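PDB 4GUA: Non-structural polyprotein from Sindbis virus, which probably cleaves the viral non-structural polyprotein through its nsP2 cysteine protease, joined here to the macro and zinc-binding domains of nsP3. Local coordinates for residues S10-V15 with P42-D47; Q319-H324 with K539-F544; A354-E359 with L403-I408. All coordinates share one frame; numbering follows the deposited sequence.

Interaction 1 (S10-V15 with P42-D47); sequences SCKTNV and PQFADD
The Phe44 ring has Val15 CG1 over one face, 4.0 Å from Phe44 CD2, while Lys12 CE lies 4.0 Å from Phe44 CE1, neither squarely over the face nor at the edge. Trp37 also stacks on this ring. The second flat group is the Asp47 carboxylate. Its two oxygens meet two successive backbone N-H groups, both on their syn sides and both slightly out of the carboxylate plane. Thr13 N gives to Asp47 OD2 at 2.8 Å, with an angle of 159° at the hydrogen. Asn14 N gives to Asp47 OD1 at 2.7 Å. CG of Asp47 lies anti to its backbone N (chi1 -166°), toward the 10-15 loop, and chi2 (7°) sets the turn of the oxygens. Asp47 closes helix 42-45 in a Schellman motif. Lys12 crosses Phe44 at about a right angle, and its NZ bonds Phe44 O at 2.9 Å. Asp47 N bonds the same oxygen from the opposite face of the carbonyl plane. The contact thus joins the end of one helix to the loop that leads into helix 16-27, within the nsP2 cysteine protease (peptidase family C9). The carboxylate grips two N-H groups and the ammonium meets a helix-end carbonyl, so each charge is probably stabilised by backbone dipoles.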
ATOM      1  N   SER A  10     -14.875 -18.780  29.137  1.00 72.34           N
ATOM      2  CA  SER A  10     -15.521 -18.514  30.415  1.00 74.97           C
ATOM      3  C   SER A  10     -15.279 -17.086  30.903  1.00 73.35           C
ATOM      4  O   SER A  10     -14.144 -16.612  30.914  1.00 71.80           O
ATOM      5  CB  SER A  10     -15.001 -19.500  31.461  1.00 80.76           C
ATOM      6  OG  SER A  10     -15.623 -19.299  32.718  1.00 89.42           O
ATOM      7  N   CYS A  11     -16.354 -16.417  31.324  1.00 74.83           N
ATOM      8  CA  CYS A  11     -16.271 -15.062  31.867  1.00 75.29           C
ATOM      9  C   CYS A  11     -15.723 -14.034  30.879  1.00 75.22           C
ATOM     10  O   CYS A  11     -15.009 -13.119  31.277  1.00 77.64           O
ATOM     11  CB  CYS A  11     -15.424 -15.049  33.138  1.00 80.54           C
ATOM     12  SG  CYS A  11     -16.031 -16.157  34.430  1.00 99.21           S
ATOM     13  N   LYS A  12     -16.043 -14.189  29.598  1.00 75.16           N
ATOM     14  CA  LYS A  12     -15.591 -13.245  28.572  1.00 73.50           C
ATOM     15  C   LYS A  12     -16.788 -12.742  27.777  1.00 71.51           C
ATOM     16  O   LYS A  12     -17.441 -13.517  27.070  1.00 76.10           O
ATOM     17  CB  LYS A  12     -14.573 -13.900  27.623  1.00 70.98           C
ATOM     18  CG  LYS A  12     -13.307 -14.401  28.304  1.00 67.05           C
ATOM     19  CD  LYS A  12     -12.314 -13.263  28.481  1.00 63.34           C
ATOM     20  CE  LYS A  12     -11.130 -13.667  29.331  1.00 64.35           C
ATOM     21  NZ  LYS A  12     -10.063 -12.631  29.300  1.00 71.37           N
ATOM     22  N   THR A  13     -17.080 -11.447  27.892  1.00 63.96           N
ATOM     23  CA  THR A  13     -18.265 -10.907  27.236  1.00 64.81           C
ATOM     24  C   THR A  13     -18.042 -10.581  25.750  1.00 60.38           C
ATOM     25  O   THR A  13     -18.990 -10.722  24.979  1.00 66.68           O
ATOM     26  CB  THR A  13     -18.890  -9.671  27.991  1.00 53.51           C
ATOM     27  OG1 THR A  13     -18.143  -8.481  27.736  1.00 61.86           O
ATOM     28  CG2 THR A  13     -18.969  -9.929  29.488  1.00 48.29           C
ATOM     29  N   ASN A  14     -16.868 -10.104  25.316  1.00 52.38           N
ATOM     30  CA  ASN A  14     -16.732  -9.951  23.863  1.00 59.59           C
ATOM     31  C   ASN A  14     -15.682 -10.833  23.200  1.00 59.90           C
ATOM     32  O   ASN A  14     -14.674 -10.332  22.740  1.00 62.19           O
ATOM     33  CB  ASN A  14     -16.327  -8.512  23.577  1.00 56.94           C
ATOM     34  CG  ASN A  14     -17.141  -7.522  24.363  1.00 53.39           C
ATOM     35  OD1 ASN A  14     -16.692  -7.038  25.403  1.00 47.09           O
ATOM     36  ND2 ASN A  14     -18.346  -7.225  23.888  1.00 49.72           N
ATOM     37  N   VAL A  15     -15.959 -12.118  23.042  1.00 68.77           N
ATOM     38  CA  VAL A  15     -15.050 -13.001  22.316  1.00 65.27           C
ATOM     39  C   VAL A  15     -15.675 -13.659  21.085  1.00 68.09           C
ATOM     40  O   VAL A  15     -15.111 -14.599  20.532  1.00 71.07           O
ATOM     41  CB  VAL A  15     -14.284 -13.964  23.239  1.00 61.01           C
ATOM     42  CG1 VAL A  15     -13.512 -13.146  24.273  1.00 50.61           C
ATOM     43  CG2 VAL A  15     -15.214 -14.943  23.897  1.00 72.45           C
ATOM     44  N   PRO A  42      -3.979  -9.795  23.133  1.00 53.91           N
ATOM     45  CA  PRO A  42      -4.309  -8.899  24.239  1.00 47.66           C
ATOM     46  C   PRO A  42      -5.803  -8.622  24.277  1.00 45.22           C
ATOM     47  O   PRO A  42      -6.359  -8.442  25.356  1.00 44.00           O
ATOM     48  CB  PRO A  42      -3.526  -7.634  23.901  1.00 40.07           C
ATOM     49  CG  PRO A  42      -2.359  -8.132  23.086  1.00 41.89           C
ATOM     50  CD  PRO A  42      -2.909  -9.253  22.277  1.00 54.16           C
ATOM     51  N   GLN A  43      -6.436  -8.605  23.106  1.00 44.21           N
ATOM     52  CA  GLN A  43      -7.872  -8.343  23.002  1.00 48.68           C
ATOM     53  C   GLN A  43      -8.674  -9.424  23.725  1.00 51.75           C
ATOM     54  O   GLN A  43      -9.694  -9.131  24.343  1.00 55.26           O
ATOM     55  CB  GLN A  43      -8.318  -8.264  21.532  1.00 50.83           C
ATOM     56  CG  GLN A  43      -7.663  -7.143  20.734  1.00 46.54           C
ATOM     57  CD  GLN A  43      -6.354  -7.571  20.101  1.00 54.92           C
ATOM     58  OE1 GLN A  43      -5.783  -8.610  20.458  1.00 53.02           O
ATOM     59  NE2 GLN A  43      -5.859  -6.765  19.167  1.00 64.29           N
ATOM     60  N   PHE A  44      -8.231 -10.676  23.631  1.00 48.15           N
ATOM     61  CA  PHE A  44      -8.905 -11.760  24.335  1.00 53.92           C
ATOM     62  C   PHE A  44      -8.648 -11.639  25.835  1.00 57.08           C
ATOM     63  O   PHE A  44      -9.580 -11.613  26.635  1.00 58.42           O
ATOM     64  CB  PHE A  44      -8.415 -13.120  23.835  1.00 52.55           C
ATOM     65  CG  PHE A  44      -9.182 -14.288  24.395  1.00 48.49           C
ATOM     66  CD1 PHE A  44      -9.015 -14.674  25.712  1.00 50.92           C
ATOM     67  CD2 PHE A  44     -10.041 -15.022  23.594  1.00 51.65           C
ATOM     68  CE1 PHE A  44      -9.707 -15.758  26.233  1.00 51.83           C
ATOM     69  CE2 PHE A  44     -10.739 -16.115  24.104  1.00 51.62           C
ATOM     70  CZ  PHE A  44     -10.572 -16.480  25.424  1.00 52.54           C
ATOM     71  N   ALA A  45      -7.376 -11.532  26.202  1.00 60.87           N
ATOM     72  CA  ALA A  45      -6.969 -11.398  27.602  1.00 57.96           C
ATOM     73  C   ALA A  45      -7.690 -10.257  28.321  1.00 56.16           C
ATOM     74  O   ALA A  45      -8.012 -10.371  29.498  1.00 56.35           O
ATOM     75  CB  ALA A  45      -5.474 -11.185  27.676  1.00 55.60           C
ATOM     76  N   ASP A  46      -7.905  -9.149  27.617  1.00 55.82           N
ATOM     77  CA  ASP A  46      -8.603  -7.990  28.169  1.00 52.35           C
ATOM     78  C   ASP A  46     -10.093  -7.944  27.829  1.00 57.85           C
ATOM     79  O   ASP A  46     -10.757  -6.958  28.126  1.00 61.95           O
ATOM     80  CB  ASP A  46      -7.935  -6.704  27.699  1.00 60.15           C
ATOM     81  CG  ASP A  46      -6.524  -6.556  28.241  1.00 70.66           C
ATOM     82  OD1 ASP A  46      -6.233  -7.183  29.284  1.00 69.81           O
ATOM     83  OD2 ASP A  46      -5.714  -5.816  27.632  1.00 74.84           O
ATOM     84  N   ASP A  47     -10.598  -8.987  27.171  1.00 62.87           N
ATOM     85  CA  ASP A  47     -12.023  -9.111  26.846  1.00 58.26           C
ATOM     86  C   ASP A  47     -12.548  -7.926  26.041  1.00 55.98           C
ATOM     87  O   ASP A  47     -13.414  -7.183  26.505  1.00 59.27           O
ATOM     88  CB  ASP A  47     -12.838  -9.273  28.129  1.00 61.27           C
ATOM     89  CG  ASP A  47     -14.255  -9.745  27.869  1.00 65.42           C
ATOM     90  OD1 ASP A  47     -14.577 -10.074  26.706  1.00 60.50           O
ATOM     91  OD2 ASP A  47     -15.046  -9.795  28.835  1.00 71.43           O
TER

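Interaction 2 (Q319-H324 with K539-F544); sequences QFTPHH and KLYSYF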
ATOM      1  N   GLN A 319      -7.171   5.568  -6.950  1.00 72.17           N
ATOM      2  CA  GLN A 319      -6.310   4.401  -7.017  1.00 66.67           C
ATOM      3  C   GLN A 319      -5.042   4.669  -6.231  1.00 68.33           C
ATOM      4  O   GLN A 319      -4.153   5.380  -6.697  1.00 70.69           O
ATOM      5  CB  GLN A 319      -5.984   4.079  -8.474  1.00 62.67           C
ATOM      6  CG  GLN A 319      -7.218   3.736  -9.287  1.00 67.53           C
ATOM      7  CD  GLN A 319      -6.934   3.505 -10.760  1.00 70.83           C
ATOM      8  OE1 GLN A 319      -6.008   4.083 -11.334  1.00 68.91           O
ATOM      9  NE2 GLN A 319      -7.746   2.660 -11.384  1.00 74.73           N
ATOM     10  N   PHE A 320      -4.947   4.049  -5.056  1.00 68.59           N
ATOM     11  CA  PHE A 320      -3.827   4.274  -4.149  1.00 62.50           C
ATOM     12  C   PHE A 320      -2.844   3.112  -4.203  1.00 62.49           C
ATOM     13  O   PHE A 320      -3.247   1.953  -4.202  1.00 66.33           O
ATOM     14  CB  PHE A 320      -4.327   4.459  -2.714  1.00 57.72           C
ATOM     15  CG  PHE A 320      -3.227   4.501  -1.690  1.00 63.46           C
ATOM     16  CD1 PHE A 320      -2.620   5.707  -1.351  1.00 58.58           C
ATOM     17  CD2 PHE A 320      -2.791   3.337  -1.069  1.00 64.55           C
ATOM     18  CE1 PHE A 320      -1.599   5.752  -0.412  1.00 53.15           C
ATOM     19  CE2 PHE A 320      -1.771   3.374  -0.130  1.00 60.91           C
ATOM     20  CZ  PHE A 320      -1.172   4.585   0.199  1.00 53.96           C
ATOM     21  N   THR A 321      -1.555   3.430  -4.251  1.00 62.77           N
ATOM     22  CA  THR A 321      -0.517   2.410  -4.184  1.00 61.99           C
ATOM     23  C   THR A 321       0.527   2.837  -3.160  1.00 58.92           C
ATOM     24  O   THR A 321       0.831   4.022  -3.053  1.00 64.09           O
ATOM     25  CB  THR A 321       0.124   2.176  -5.566  1.00 64.64           C
ATOM     26  OG1 THR A 321       0.801   3.365  -6.002  1.00 57.38           O
ATOM     27  CG2 THR A 321      -0.944   1.804  -6.587  1.00 64.98           C
ATOM     28  N   PRO A 322       1.053   1.879  -2.376  1.00 56.46           N
ATOM     29  CA  PRO A 322       1.927   2.287  -1.275  1.00 59.12           C
ATOM     30  C   PRO A 322       3.401   2.460  -1.637  1.00 63.06           C
ATOM     31  O   PRO A 322       4.252   2.170  -0.799  1.00 61.90           O
ATOM     32  CB  PRO A 322       1.799   1.111  -0.310  1.00 60.22           C
ATOM     33  CG  PRO A 322       1.663  -0.068  -1.230  1.00 57.54           C
ATOM     34  CD  PRO A 322       0.839   0.421  -2.396  1.00 57.63           C
ATOM     35  N   HIS A 323       3.709   2.993  -2.810  1.00 66.61           N
ATOM     36  CA  HIS A 323       5.101   3.120  -3.217  1.00 58.34           C
ATOM     37  C   HIS A 323       5.730   4.200  -2.364  1.00 60.20           C
ATOM     38  O   HIS A 323       6.743   3.992  -1.690  1.00 64.66           O
ATOM     39  CB  HIS A 323       5.195   3.463  -4.694  1.00 59.03           C
ATOM     40  CG  HIS A 323       4.654   2.395  -5.591  1.00 64.52           C
ATOM     41  ND1 HIS A 323       3.306   2.228  -5.826  1.00 65.82           N
ATOM     42  CD2 HIS A 323       5.283   1.445  -6.323  1.00 65.75           C
ATOM     43  CE1 HIS A 323       3.128   1.216  -6.656  1.00 61.57           C
ATOM     44  NE2 HIS A 323       4.312   0.725  -6.974  1.00 63.98           N
ATOM     45  N   HIS A 324       5.103   5.368  -2.411  1.00 56.92           N
ATOM     46  CA  HIS A 324       5.559   6.521  -1.663  1.00 51.02           C
ATOM     47  C   HIS A 324       5.609   6.238  -0.176  1.00 57.38           C
ATOM     48  O   HIS A 324       6.649   6.370   0.452  1.00 59.76           O
ATOM     49  CB  HIS A 324       4.620   7.689  -1.903  1.00 50.60           C
ATOM     50  CG  HIS A 324       4.864   8.845  -0.990  1.00 51.05           C
ATOM     51  ND1 HIS A 324       3.857   9.442  -0.266  1.00 56.87           N
ATOM     52  CD2 HIS A 324       6.000   9.508  -0.673  1.00 50.79           C
ATOM     53  CE1 HIS A 324       4.363  10.429   0.453  1.00 56.96           C
ATOM     54  NE2 HIS A 324       5.661  10.489   0.224  1.00 49.60           N
ATOM     55  N   LYS A 539      -8.780  -2.278  -3.350  1.00 61.13           N
ATOM     56  CA  LYS A 539      -7.328  -2.383  -3.433  1.00 52.68           C
ATOM     57  C   LYS A 539      -6.872  -2.990  -4.768  1.00 56.92           C
ATOM     58  O   LYS A 539      -7.624  -3.705  -5.428  1.00 60.72           O
ATOM     59  CB  LYS A 539      -6.778  -3.207  -2.269  1.00 49.83           C
ATOM     60  CG  LYS A 539      -7.059  -4.699  -2.384  1.00 53.82           C
ATOM     61  CD  LYS A 539      -6.452  -5.470  -1.228  1.00 55.72           C
ATOM     62  CE  LYS A 539      -7.453  -5.666  -0.107  1.00 64.41           C
ATOM     63  NZ  LYS A 539      -6.973  -6.694   0.842  1.00 72.41           N
ATOM     64  N   LEU A 540      -5.641  -2.673  -5.162  1.00 57.48           N
ATOM     65  CA  LEU A 540      -5.132  -2.993  -6.490  1.00 56.01           C
ATOM     66  C   LEU A 540      -4.241  -4.241  -6.586  1.00 58.15           C
ATOM     67  O   LEU A 540      -3.731  -4.566  -7.669  1.00 50.78           O
ATOM     68  CB  LEU A 540      -4.398  -1.771  -7.039  1.00 57.17           C
ATOM     69  CG  LEU A 540      -5.339  -0.589  -7.291  1.00 56.67           C
ATOM     70  CD1 LEU A 540      -4.571   0.687  -7.546  1.00 52.79           C
ATOM     71  CD2 LEU A 540      -6.294  -0.880  -8.446  1.00 56.48           C
ATOM     72  N   TYR A 541      -4.059  -4.932  -5.464  1.00 59.68           N
ATOM     73  CA  TYR A 541      -3.225  -6.133  -5.419  1.00 56.61           C
ATOM     74  C   TYR A 541      -3.909  -7.222  -4.603  1.00 53.86           C
ATOM     75  O   TYR A 541      -4.476  -6.956  -3.549  1.00 57.24           O
ATOM     76  CB  TYR A 541      -1.858  -5.821  -4.788  1.00 53.71           C
ATOM     77  CG  TYR A 541      -1.179  -4.580  -5.327  1.00 53.53           C
ATOM     78  CD1 TYR A 541      -0.387  -4.642  -6.466  1.00 57.47           C
ATOM     79  CD2 TYR A 541      -1.310  -3.356  -4.686  1.00 52.26           C
ATOM     80  CE1 TYR A 541       0.243  -3.515  -6.959  1.00 61.39           C
ATOM     81  CE2 TYR A 541      -0.681  -2.219  -5.174  1.00 54.91           C
ATOM     82  CZ  TYR A 541       0.093  -2.304  -6.309  1.00 60.61           C
ATOM     83  OH  TYR A 541       0.722  -1.183  -6.802  1.00 63.32           O
ATOM     84  N   SER A 542      -3.864  -8.452  -5.084  1.00 56.34           N
ATOM     85  CA  SER A 542      -4.421  -9.559  -4.321  1.00 62.91           C
ATOM     86  C   SER A 542      -3.796 -10.895  -4.714  1.00 68.71           C
ATOM     87  O   SER A 542      -3.330 -11.064  -5.841  1.00 70.46           O
ATOM     88  CB  SER A 542      -5.935  -9.619  -4.524  1.00 62.68           C
ATOM     89  OG  SER A 542      -6.520 -10.526  -3.613  1.00 68.25           O
ATOM     90  N   TYR A 543      -3.781 -11.840  -3.779  1.00 64.37           N
ATOM     91  CA  TYR A 543      -3.430 -13.219  -4.110  1.00 60.10           C
ATOM     92  C   TYR A 543      -4.664 -14.064  -4.457  1.00 61.61           C
ATOM     93  O   TYR A 543      -4.530 -15.208  -4.892  1.00 65.34           O
ATOM     94  CB  TYR A 543      -2.677 -13.878  -2.960  1.00 58.18           C
ATOM     95  CG  TYR A 543      -1.232 -13.455  -2.835  1.00 59.68           C
ATOM     96  CD1 TYR A 543      -0.260 -14.013  -3.653  1.00 55.56           C
ATOM     97  CD2 TYR A 543      -0.831 -12.532  -1.876  1.00 51.29           C
ATOM     98  CE1 TYR A 543       1.050 -13.650  -3.538  1.00 55.66           C
ATOM     99  CE2 TYR A 543       0.480 -12.165  -1.756  1.00 47.71           C
ATOM    100  CZ  TYR A 543       1.421 -12.729  -2.588  1.00 54.82           C
ATOM    101  OH  TYR A 543       2.747 -12.375  -2.484  1.00 57.30           O
ATOM    102  N   PHE A 544      -5.857 -13.514  -4.237  1.00 49.54           N
ATOM    103  CA  PHE A 544      -7.093 -14.217  -4.555  1.00 51.63           C
ATOM    104  C   PHE A 544      -7.208 -15.541  -3.824  1.00 57.28           C
ATOM    105  O   PHE A 544      -7.815 -16.485  -4.330  1.00 55.75           O
ATOM    106  CB  PHE A 544      -7.216 -14.440  -6.065  1.00 50.22           C
ATOM    107  CG  PHE A 544      -7.418 -13.178  -6.827  1.00 55.59           C
ATOM    108  CD1 PHE A 544      -8.690 -12.657  -6.989  1.00 58.42           C
ATOM    109  CD2 PHE A 544      -6.337 -12.483  -7.343  1.00 55.64           C
ATOM    110  CE1 PHE A 544      -8.886 -11.473  -7.669  1.00 60.40           C
ATOM    111  CE2 PHE A 544      -6.524 -11.299  -8.028  1.00 58.32           C
ATOM    112  CZ  PHE A 544      -7.799 -10.791  -8.190  1.00 60.67           C
TER
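Leu540 and Tyr541 pack against residues 319-323. The contact joins the N-cap region of helix 323-333, with Pro322 at the N-cap, to a loop of the nsP3 zinc-binding domain. Apolar contacts carry most of the joint. Leu540 CD1 lies 3.8 Å from Gln319 CB and also touches Phe320 O. Thr321 CG2 sits 3.9 Å from Leu540 CD1, where the two side chains meet obliquely. Pro322 and Tyr541 slide past each other in opposite directions, with Pro322 CD 4.1 Å from Tyr541 CE2. Within 539-544, Leu540 CB lies over the rim of one face of the Tyr541 ring. Trp520 adds a further apolar neighbour for both Gln319 and Leu540.

The polar bonds lie within each segment or run to residues outside them. Thr321 OG1 and His323 ND1 share a hydrogen bond of 2.8 Å, and His323 NE2 bonds His657 O. With a bond at each ring nitrogen, the imidazole is held in its rotation. Ser542 OG accepts from Phe544 N in an ST turn, and Lys539 NZ forms a salt bridge with Asp279. No hydrogen bond crosses between the two segments. The Tyr541 hydroxyl approaches carbon atoms instead: its OH lies 3.4 Å from Thr321 CG2 and also 3.4 Å from His323 CE1, oblique to the imidazole ring.

Interaction 3 (A354-E359 with L403-I408); sequences ADCQEE and LGKKVI
Lys405 and Lys406 begin strand 405-410 of the mixed sheet in the macro domain, and both reach the loop that leads into the neighbouring parallel strand 360-364. Backbone bonds of Lys406 and Ile408 with Val361 join the two strands beside the contact.

The clearest interaction is a salt bridge. Lys406 NZ gives a hydrogen bond of 3.0 Å to Glu359 OE2, using the anti lone pair of that oxygen. The two side chains lie side by side and point the same way. Glu359 CG is anti to its backbone N (chi1 178°), and the chain is extended beyond it. Its end comes near Lys406, although CB starts away from the strand. The other oxygen, Glu359 OE1, accepts from Lys444 N.

Lys405 goes a different way. Its chain bends at chi3, which sets CE, and at chi4 (-74°), which turns NZ toward the 356-359 loop. The approach of Lys405 NZ to Glu358 O is too short and too poorly angled to be trusted as a bond. Cys356 SG lies 4.0 Å from the same Lys405 NZ. The Glu358 carboxylate turns elsewhere, to the hydroxyls of Thr482 and Tyr484 on the strand 480-484.

The firm polar link between loop and strand is thus the pair of Glu359 and Lys406. Glu359 probably offsets the charge of Lys406. With Lys444 N at its other oxygen, the carboxylate is held at both oxygens while it does so.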
ATOM      1  N   ALA A 354      16.529  26.879 -16.218  1.00 93.75           N
ATOM      2  CA  ALA A 354      17.959  26.717 -15.966  1.00 91.37           C
ATOM      3  C   ALA A 354      18.379  27.456 -14.702  1.00 83.80           C
ATOM      4  O   ALA A 354      19.372  27.103 -14.061  1.00 86.84           O
ATOM      5  CB  ALA A 354      18.766  27.212 -17.154  1.00 93.77           C
ATOM      6  N   ASP A 355      17.612  28.476 -14.339  1.00 70.14           N
ATOM      7  CA  ASP A 355      17.942  29.302 -13.185  1.00 61.59           C
ATOM      8  C   ASP A 355      17.257  28.828 -11.897  1.00 64.67           C
ATOM      9  O   ASP A 355      17.338  29.493 -10.862  1.00 74.93           O
ATOM     10  CB  ASP A 355      17.607  30.773 -13.473  1.00 85.57           C
ATOM     11  CG  ASP A 355      18.601  31.425 -14.438  1.00 94.40           C
ATOM     12  OD1 ASP A 355      19.821  31.190 -14.286  1.00 94.42           O
ATOM     13  OD2 ASP A 355      18.161  32.175 -15.339  1.00 95.95           O
ATOM     14  N   CYS A 356      16.585  27.684 -11.958  1.00103.46           N
ATOM     15  CA  CYS A 356      15.806  27.202 -10.820  1.00 94.18           C
ATOM     16  C   CYS A 356      16.632  27.065  -9.534  1.00 88.41           C
ATOM     17  O   CYS A 356      17.821  26.737  -9.568  1.00 80.72           O
ATOM     18  CB  CYS A 356      15.134  25.866 -11.159  1.00 90.40           C
ATOM     19  SG  CYS A 356      16.257  24.476 -11.434  1.00 84.24           S
ATOM     20  N   GLN A 357      15.982  27.347  -8.404  1.00 89.77           N
ATOM     21  CA  GLN A 357      16.582  27.182  -7.081  1.00 86.36           C
ATOM     22  C   GLN A 357      16.213  25.850  -6.419  1.00 78.42           C
ATOM     23  O   GLN A 357      16.669  25.562  -5.317  1.00 77.12           O
ATOM     24  CB  GLN A 357      16.162  28.338  -6.166  1.00 91.60           C
ATOM     25  CG  GLN A 357      16.781  29.684  -6.519  1.00 95.99           C
ATOM     26  CD  GLN A 357      18.297  29.677  -6.405  1.00101.20           C
ATOM     27  OE1 GLN A 357      18.848  29.432  -5.328  1.00105.82           O
ATOM     28  NE2 GLN A 357      18.980  29.943  -7.516  1.00 96.19           N
ATOM     29  N   GLU A 358      15.384  25.043  -7.075  1.00 78.73           N
ATOM     30  CA  GLU A 358      14.920  23.783  -6.487  1.00 77.16           C
ATOM     31  C   GLU A 358      16.033  22.741  -6.492  1.00 71.89           C
ATOM     32  O   GLU A 358      16.911  22.787  -7.347  1.00 74.96           O
ATOM     33  CB  GLU A 358      13.703  23.251  -7.246  1.00 81.87           C
ATOM     34  CG  GLU A 358      12.413  24.027  -7.005  1.00 86.43           C
ATOM     35  CD  GLU A 358      12.406  25.394  -7.656  1.00 89.51           C
ATOM     36  OE1 GLU A 358      13.074  25.562  -8.697  1.00 91.27           O
ATOM     37  OE2 GLU A 358      11.719  26.299  -7.130  1.00 88.25           O
ATOM     38  N   GLU A 359      15.987  21.799  -5.551  1.00 69.64           N
ATOM     39  CA  GLU A 359      17.065  20.814  -5.373  1.00 62.21           C
ATOM     40  C   GLU A 359      17.353  20.008  -6.635  1.00 66.17           C
ATOM     41  O   GLU A 359      18.513  19.740  -6.964  1.00 69.47           O
ATOM     42  CB  GLU A 359      16.747  19.853  -4.226  1.00 54.96           C
ATOM     43  CG  GLU A 359      17.806  18.773  -4.034  1.00 61.33           C
ATOM     44  CD  GLU A 359      17.530  17.859  -2.849  1.00 69.60           C
ATOM     45  OE1 GLU A 359      16.753  18.258  -1.947  1.00 71.30           O
ATOM     46  OE2 GLU A 359      18.085  16.733  -2.831  1.00 68.84           O
ATOM     47  N   LEU A 403      27.840  18.520 -10.951  1.00 76.75           N
ATOM     48  CA  LEU A 403      28.344  19.235  -9.783  1.00 79.89           C
ATOM     49  C   LEU A 403      27.319  19.172  -8.646  1.00 87.92           C
ATOM     50  O   LEU A 403      27.013  18.086  -8.149  1.00 89.78           O
ATOM     51  CB  LEU A 403      28.717  20.670 -10.153  1.00 79.61           C
ATOM     52  CG  LEU A 403      29.915  20.728 -11.109  1.00 82.64           C
ATOM     53  CD1 LEU A 403      30.065  22.107 -11.736  1.00 88.34           C
ATOM     54  CD2 LEU A 403      31.211  20.322 -10.402  1.00 76.43           C
ATOM     55  N   GLY A 404      26.795  20.318  -8.223  1.00 94.41           N
ATOM     56  CA  GLY A 404      25.889  20.339  -7.089  1.00 96.50           C
ATOM     57  C   GLY A 404      24.408  20.203  -7.411  1.00 92.30           C
ATOM     58  O   GLY A 404      23.569  20.570  -6.585  1.00 96.88           O
ATOM     59  N   LYS A 405      24.061  19.697  -8.591  1.00 77.86           N
ATOM     60  CA  LYS A 405      22.649  19.643  -8.967  1.00 68.35           C
ATOM     61  C   LYS A 405      22.182  18.332  -9.577  1.00 66.98           C
ATOM     62  O   LYS A 405      22.844  17.771 -10.444  1.00 69.45           O
ATOM     63  CB  LYS A 405      22.301  20.758  -9.938  1.00 60.66           C
ATOM     64  CG  LYS A 405      20.813  20.825 -10.190  1.00 65.29           C
ATOM     65  CD  LYS A 405      20.406  22.167 -10.730  1.00 74.42           C
ATOM     66  CE  LYS A 405      20.167  23.176  -9.621  1.00 77.80           C
ATOM     67  NZ  LYS A 405      18.903  22.923  -8.895  1.00 74.95           N
ATOM     68  N   LYS A 406      21.009  17.877  -9.144  1.00 66.00           N
ATOM     69  CA  LYS A 406      20.415  16.663  -9.684  1.00 72.38           C
ATOM     70  C   LYS A 406      19.569  16.989 -10.904  1.00 73.19           C
ATOM     71  O   LYS A 406      18.570  17.698 -10.813  1.00 72.71           O
ATOM     72  CB  LYS A 406      19.538  15.981  -8.631  1.00 75.23           C
ATOM     73  CG  LYS A 406      20.309  15.455  -7.441  1.00 75.56           C
ATOM     74  CD  LYS A 406      19.416  14.709  -6.469  1.00 70.52           C
ATOM     75  CE  LYS A 406      20.160  14.397  -5.182  1.00 72.80           C
ATOM     76  NZ  LYS A 406      20.424  15.627  -4.375  1.00 77.44           N
ATOM     77  N   VAL A 407      19.988  16.471 -12.051  1.00 71.13           N
ATOM     78  CA  VAL A 407      19.221  16.596 -13.276  1.00 69.66           C
ATOM     79  C   VAL A 407      18.590  15.251 -13.613  1.00 67.55           C
ATOM     80  O   VAL A 407      19.289  14.275 -13.879  1.00 67.32           O
ATOM     81  CB  VAL A 407      20.106  17.056 -14.439  1.00 71.01           C
ATOM     82  CG1 VAL A 407      19.279  17.226 -15.702  1.00 74.45           C
ATOM     83  CG2 VAL A 407      20.811  18.353 -14.078  1.00 72.96           C
ATOM     84  N   ILE A 408      17.263  15.208 -13.574  1.00 63.64           N
ATOM     85  CA  ILE A 408      16.509  14.003 -13.890  1.00 60.91           C
ATOM     86  C   ILE A 408      15.985  14.085 -15.322  1.00 62.74           C
ATOM     87  O   ILE A 408      15.145  14.928 -15.632  1.00 61.40           O
ATOM     88  CB  ILE A 408      15.310  13.859 -12.950  1.00 55.93           C
ATOM     89  CG1 ILE A 408      15.782  13.792 -11.503  1.00 53.93           C
ATOM     90  CG2 ILE A 408      14.492  12.634 -13.315  1.00 60.97           C
ATOM     91  CD1 ILE A 408      14.655  13.814 -10.497  1.00 56.77           C
TER

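Overall arrangement
The three contacts are spread across the one chain and do not touch. Interaction 1 comes first, in the protease, between the loop before helix 16-27 and the end of helix 42-45. Interaction 2 lies near the centre of the folded chain, about 5 Å from it, centre to centre. It ties the zinc-binding domain to the start of helix 323-333, close to helix 275-286. Interaction 3 lies at strands 360-364 and 405-410 of the six-stranded macro-domain sheet. Its centre is about 33 Å from that of interaction 2 and 59 Å from that of interaction 1. Both its segments fall between those of interaction 2 in sequence. Interactions 1 and 3 are therefore local, while interaction 2 joins distant parts of the chain.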